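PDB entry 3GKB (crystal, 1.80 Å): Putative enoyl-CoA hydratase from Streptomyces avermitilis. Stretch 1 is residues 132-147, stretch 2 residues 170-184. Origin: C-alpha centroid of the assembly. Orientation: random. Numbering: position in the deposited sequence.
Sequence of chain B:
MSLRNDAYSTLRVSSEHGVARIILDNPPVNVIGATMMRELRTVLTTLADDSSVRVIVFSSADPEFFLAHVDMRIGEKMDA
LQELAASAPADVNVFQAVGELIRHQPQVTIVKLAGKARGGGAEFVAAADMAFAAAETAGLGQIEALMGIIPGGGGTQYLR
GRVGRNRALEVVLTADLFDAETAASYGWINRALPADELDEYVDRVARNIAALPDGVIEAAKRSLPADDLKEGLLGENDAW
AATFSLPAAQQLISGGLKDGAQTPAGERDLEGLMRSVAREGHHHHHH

Stretch 1 132-147: FAAAETAGLGQIEALM
Stretch 2 (170-184) EVVLTADLFDAETAA

The two stretches are held by one short antiparallel backbone pairing, extended on each side by small apolar side chains and by water bridges, burying 701 Å² in all. At its center Leu 140 and Phe 178 form a hydrogen-bonded pair, CA atoms 5.1 Å apart: Leu 140 N donates to Phe 178 O (3.0 Å) and Phe 178 N to Leu 140 O (2.7 Å). The register runs from Ala 135 beside Ala 180, through Gly 139 beside Asp 179 and Gly 141 beside Leu 177, to Ala 145 near Leu 173.

Glycine suits both positions flanking Leu 140. At Gly 139 (phi/psi -153/148) an ideal CB would lie 3.0 Å from Leu 177 CG, a clash; at Gly 141 (-149/148) it would stand a tight 3.1 Å from Asp 176 O. The bare backbone lets Leu 177, chi1 t and chi2 p, bring its CD1 to 3.6 Å from Leu 140 N, and Gly 139 CA makes a CA-H...O contact with Phe 178 O at 3.3 Å.

Leu 140 (-133/129; chi1 m, chi2 t) and Phe 178 (-84/134; chi1 m, chi2 -108°) point their side chains to the same face of the sheet; both are buried, so large apolar groups fit there. Leu 140 CD1 reaches Ala 183 CB at 4.0 Å, while Leu 140 O lies at the edge of the Phe 178 ring.

Asp 179, chi1 p, caps the helix that begins at Ala 180: its OD1 accepts from Thr 182 N (2.8 Å) and Thr 182 OG1 (2.7 Å). The first turn of this helix lies against stretch 1, and its alanine methyls pack closely there. Ala 180 CB lies 3.9 Å from Ala 133 CB, 4.2 Å from Ala 138 CB and 3.5 Å from Ala 134 O. Water 2 donates to Ala 135 O and Ala 138 O and accepts from Ala 180 N; water 1 joins Ala 135 O to Glu 181 N.

At the other end, helix 170-174 gives way to Ala 175, whose positive phi (54/27) accompanies a CB directed toward stretch 1. Ala 175 CB lies 3.6 Å from Leu 146 CG and 3.5 Å from Gln 142 O. Ala 145 CB approaches Val 172 O to 3.3 Å. Gln 142, m for chi1 and chi2, packs its CG 3.7 Å from Val 171 CG1. Water 3 accepts from Gln 142 N and donates to Val 171 O and Asp 176 O; water 4 accepts from Ala 145 N and donates to Gln 142 O and Val 172 O.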

# COMPACT_ATOMS: atom_id res chain seq x y z
N PHE B 132 13.92 9.81 1.90
CA PHE B 132 13.34 11.14 1.66
C PHE B 132 14.02 11.68 0.40
O PHE B 132 15.26 11.66 0.31
CB PHE B 132 13.61 12.06 2.86
CG PHE B 132 13.02 11.55 4.16
CD1 PHE B 132 11.64 11.57 4.34
CD2 PHE B 132 13.80 10.95 5.14
CE1 PHE B 132 11.06 11.07 5.52
CE2 PHE B 132 13.23 10.45 6.32
CZ PHE B 132 11.85 10.51 6.49
N ALA B 133 13.21 12.19 -0.54
CA ALA B 133 13.72 12.60 -1.86
C ALA B 133 13.33 14.03 -2.24
O ALA B 133 12.26 14.52 -1.88
CB ALA B 133 13.25 11.62 -2.96
N ALA B 134 14.21 14.67 -3.00
CA ALA B 134 13.98 16.04 -3.51
C ALA B 134 12.93 16.01 -4.66
O ALA B 134 13.15 15.39 -5.72
CB ALA B 134 15.30 16.61 -4.03
N ALA B 135 11.83 16.73 -4.44
CA ALA B 135 10.71 16.73 -5.39
C ALA B 135 11.15 17.12 -6.79
O ALA B 135 10.75 16.50 -7.78
CB ALA B 135 9.58 17.65 -4.86
N GLU B 136 12.02 18.11 -6.89
CA GLU B 136 12.39 18.70 -8.18
C GLU B 136 13.43 17.94 -8.96
O GLU B 136 13.46 18.04 -10.18
CB GLU B 136 12.93 20.14 -8.00
CG GLU B 136 11.91 21.16 -7.49
CD GLU B 136 11.92 21.30 -5.97
OE1 GLU B 136 12.23 20.31 -5.29
OE2 GLU B 136 11.59 22.40 -5.46
N THR B 137 14.31 17.21 -8.27
CA THR B 137 15.52 16.69 -8.86
C THR B 137 15.68 15.17 -8.78
O THR B 137 16.36 14.58 -9.60
CB THR B 137 16.76 17.36 -8.21
OG1 THR B 137 16.70 17.20 -6.80
CG2 THR B 137 16.77 18.88 -8.50
N ALA B 138 15.05 14.52 -7.81
CA ALA B 138 15.31 13.11 -7.58
C ALA B 138 14.64 12.25 -8.63
O ALA B 138 13.60 12.61 -9.19
CB ALA B 138 14.83 12.70 -6.22
N GLY B 139 15.19 11.08 -8.84
CA GLY B 139 14.57 10.08 -9.70
C GLY B 139 14.97 8.66 -9.32
O GLY B 139 16.07 8.42 -8.87
N LEU B 140 14.04 7.72 -9.53
CA LEU B 140 14.25 6.32 -9.24
C LEU B 140 13.78 5.49 -10.41
O LEU B 140 12.66 5.70 -10.90
CB LEU B 140 13.44 5.90 -8.02
CG LEU B 140 14.04 6.19 -6.67
CD1 LEU B 140 12.96 6.05 -5.62
CD2 LEU B 140 15.23 5.23 -6.41
N GLY B 141 14.63 4.59 -10.86
CA GLY B 141 14.24 3.69 -11.93
C GLY B 141 14.91 2.34 -11.85
O GLY B 141 16.07 2.23 -11.42
N GLN B 142 14.20 1.31 -12.30
CA GLN B 142 14.80 -0.02 -12.42
C GLN B 142 15.17 -0.19 -13.89
O GLN B 142 14.33 -0.52 -14.71
CB GLN B 142 13.87 -1.14 -11.93
CG GLN B 142 13.51 -1.09 -10.43
CD GLN B 142 14.68 -1.31 -9.43
OE1 GLN B 142 14.52 -1.04 -8.23
NE2 GLN B 142 15.86 -1.81 -9.92
N ILE B 143 16.42 0.09 -14.23
CA ILE B 143 16.89 0.09 -15.62
C ILE B 143 17.10 -1.31 -16.21
O ILE B 143 17.28 -1.45 -17.43
CB ILE B 143 18.21 0.89 -15.70
CG1 ILE B 143 18.57 1.27 -17.15
CG2 ILE B 143 19.37 0.09 -15.10
CD1 ILE B 143 17.75 2.38 -17.74
N GLU B 144 17.10 -2.32 -15.34
CA GLU B 144 17.51 -3.68 -15.67
C GLU B 144 16.86 -4.25 -16.92
O GLU B 144 17.57 -4.78 -17.79
CB GLU B 144 17.27 -4.60 -14.48
CG GLU B 144 18.28 -4.36 -13.33
CD GLU B 144 17.77 -3.38 -12.24
OE1 GLU B 144 16.96 -2.48 -12.54
OE2 GLU B 144 18.22 -3.52 -11.08
N ALA B 145 15.54 -4.13 -17.03
CA ALA B 145 14.80 -4.68 -18.17
C ALA B 145 15.35 -4.19 -19.50
O ALA B 145 15.36 -4.94 -20.48
CB ALA B 145 13.27 -4.38 -18.05
N LEU B 146 15.83 -2.95 -19.53
CA LEU B 146 16.42 -2.37 -20.76
C LEU B 146 17.84 -2.89 -21.09
O LEU B 146 18.33 -2.70 -22.22
CB LEU B 146 16.42 -0.84 -20.69
CG LEU B 146 15.04 -0.20 -20.53
CD1 LEU B 146 15.13 1.32 -20.52
CD2 LEU B 146 14.03 -0.68 -21.55
N MET B 147 18.45 -3.57 -20.12
CA MET B 147 19.73 -4.25 -20.30
C MET B 147 19.52 -5.76 -20.54
O MET B 147 20.46 -6.53 -20.57
CB MET B 147 20.63 -3.94 -19.10
CG MET B 147 21.03 -2.41 -18.95
SD MET B 147 22.19 -2.26 -17.51
CE MET B 147 22.45 -0.45 -17.59
N GLU B 170 4.84 -2.73 -13.16
CA GLU B 170 4.92 -1.48 -13.89
C GLU B 170 6.34 -0.90 -13.77
O GLU B 170 6.94 -0.53 -14.78
CB GLU B 170 3.88 -0.47 -13.39
CG GLU B 170 3.97 0.89 -14.13
CD GLU B 170 3.18 2.01 -13.43
OE1 GLU B 170 2.54 1.77 -12.38
OE2 GLU B 170 3.25 3.14 -13.92
N VAL B 171 6.86 -0.78 -12.56
CA VAL B 171 8.20 -0.15 -12.39
C VAL B 171 9.24 -0.94 -13.16
O VAL B 171 10.04 -0.38 -13.89
CB VAL B 171 8.58 0.03 -10.90
CG1 VAL B 171 10.07 0.37 -10.73
CG2 VAL B 171 7.70 1.12 -10.27
N VAL B 172 9.24 -2.26 -12.98
CA VAL B 172 10.25 -3.12 -13.58
C VAL B 172 10.18 -3.17 -15.12
O VAL B 172 11.21 -3.07 -15.80
CB VAL B 172 10.18 -4.52 -12.94
CG1 VAL B 172 10.99 -5.54 -13.72
CG2 VAL B 172 10.64 -4.42 -11.43
N LEU B 173 8.97 -3.29 -15.66
CA LEU B 173 8.82 -3.52 -17.10
C LEU B 173 8.76 -2.22 -17.90
O LEU B 173 9.27 -2.18 -19.00
CB LEU B 173 7.63 -4.44 -17.37
CG LEU B 173 7.83 -5.90 -16.93
CD1 LEU B 173 6.55 -6.71 -17.13
CD2 LEU B 173 9.01 -6.61 -17.66
N THR B 174 8.20 -1.14 -17.35
CA THR B 174 8.26 0.14 -18.07
C THR B 174 9.68 0.68 -18.02
O THR B 174 10.12 1.40 -18.91
CB THR B 174 7.28 1.23 -17.57
OG1 THR B 174 7.63 1.69 -16.25
CG2 THR B 174 5.86 0.74 -17.58
N ALA B 175 10.39 0.34 -16.95
CA ALA B 175 11.78 0.76 -16.74
C ALA B 175 11.96 2.29 -16.83
O ALA B 175 13.04 2.76 -17.13
CB ALA B 175 12.73 0.05 -17.72
N ASP B 176 10.92 3.04 -16.54
CA ASP B 176 11.03 4.48 -16.62
C ASP B 176 11.60 5.07 -15.35
O ASP B 176 11.63 4.43 -14.31
CB ASP B 176 9.67 5.07 -16.94
CG ASP B 176 9.29 4.89 -18.40
OD1 ASP B 176 10.20 5.02 -19.28
OD2 ASP B 176 8.10 4.62 -18.66
N LEU B 177 12.09 6.30 -15.46
CA LEU B 177 12.60 7.03 -14.32
C LEU B 177 11.42 7.71 -13.67
O LEU B 177 10.76 8.58 -14.30
CB LEU B 177 13.64 8.06 -14.78
CG LEU B 177 14.35 8.79 -13.64
CD1 LEU B 177 15.26 7.85 -12.96
CD2 LEU B 177 15.10 10.05 -14.20
N PHE B 178 11.09 7.27 -12.46
CA PHE B 178 9.98 7.80 -11.68
C PHE B 178 10.44 9.04 -10.93
O PHE B 178 11.50 9.06 -10.35
CB PHE B 178 9.47 6.75 -10.69
CG PHE B 178 8.65 5.70 -11.35
CD1 PHE B 178 7.26 5.66 -11.16
CD2 PHE B 178 9.22 4.79 -12.21
CE1 PHE B 178 6.50 4.72 -11.80
CE2 PHE B 178 8.43 3.84 -12.87
CZ PHE B 178 7.08 3.81 -12.66
N ASP B 179 9.63 10.10 -10.97
CA ASP B 179 9.96 11.27 -10.17
C ASP B 179 9.64 11.04 -8.70
O ASP B 179 9.00 10.06 -8.32
CB ASP B 179 9.31 12.54 -10.72
CG ASP B 179 7.79 12.52 -10.68
OD1 ASP B 179 7.16 11.84 -9.85
OD2 ASP B 179 7.21 13.22 -11.53
N ALA B 180 10.14 11.91 -7.84
CA ALA B 180 9.96 11.75 -6.40
C ALA B 180 8.51 11.68 -5.96
O ALA B 180 8.16 10.87 -5.11
CB ALA B 180 10.70 12.87 -5.62
N GLU B 181 7.67 12.53 -6.52
CA GLU B 181 6.27 12.59 -6.12
C GLU B 181 5.52 11.29 -6.44
O GLU B 181 4.71 10.84 -5.65
CB GLU B 181 5.53 13.79 -6.74
N THR B 182 5.80 10.72 -7.61
CA THR B 182 5.23 9.43 -7.99
C THR B 182 5.78 8.30 -7.12
O THR B 182 5.03 7.44 -6.65
CB THR B 182 5.40 9.12 -9.50
OG1 THR B 182 4.97 10.25 -10.26
CG2 THR B 182 4.58 7.90 -9.88
N ALA B 183 7.09 8.30 -6.90
CA ALA B 183 7.71 7.27 -6.06
C ALA B 183 7.10 7.29 -4.65
O ALA B 183 6.79 6.24 -4.08
CB ALA B 183 9.24 7.45 -6.02
N ALA B 184 6.94 8.49 -4.08
CA ALA B 184 6.28 8.61 -2.77
C ALA B 184 4.81 8.20 -2.79
O ALA B 184 4.36 7.48 -1.90
CB ALA B 184 6.42 10.05 -2.21
O HOH W 1 8.43 14.94 -8.07
O HOH W 2 11.70 14.32 -8.98
O HOH W 3 11.61 1.88 -13.40
O HOH W 4 13.77 -3.26 -14.93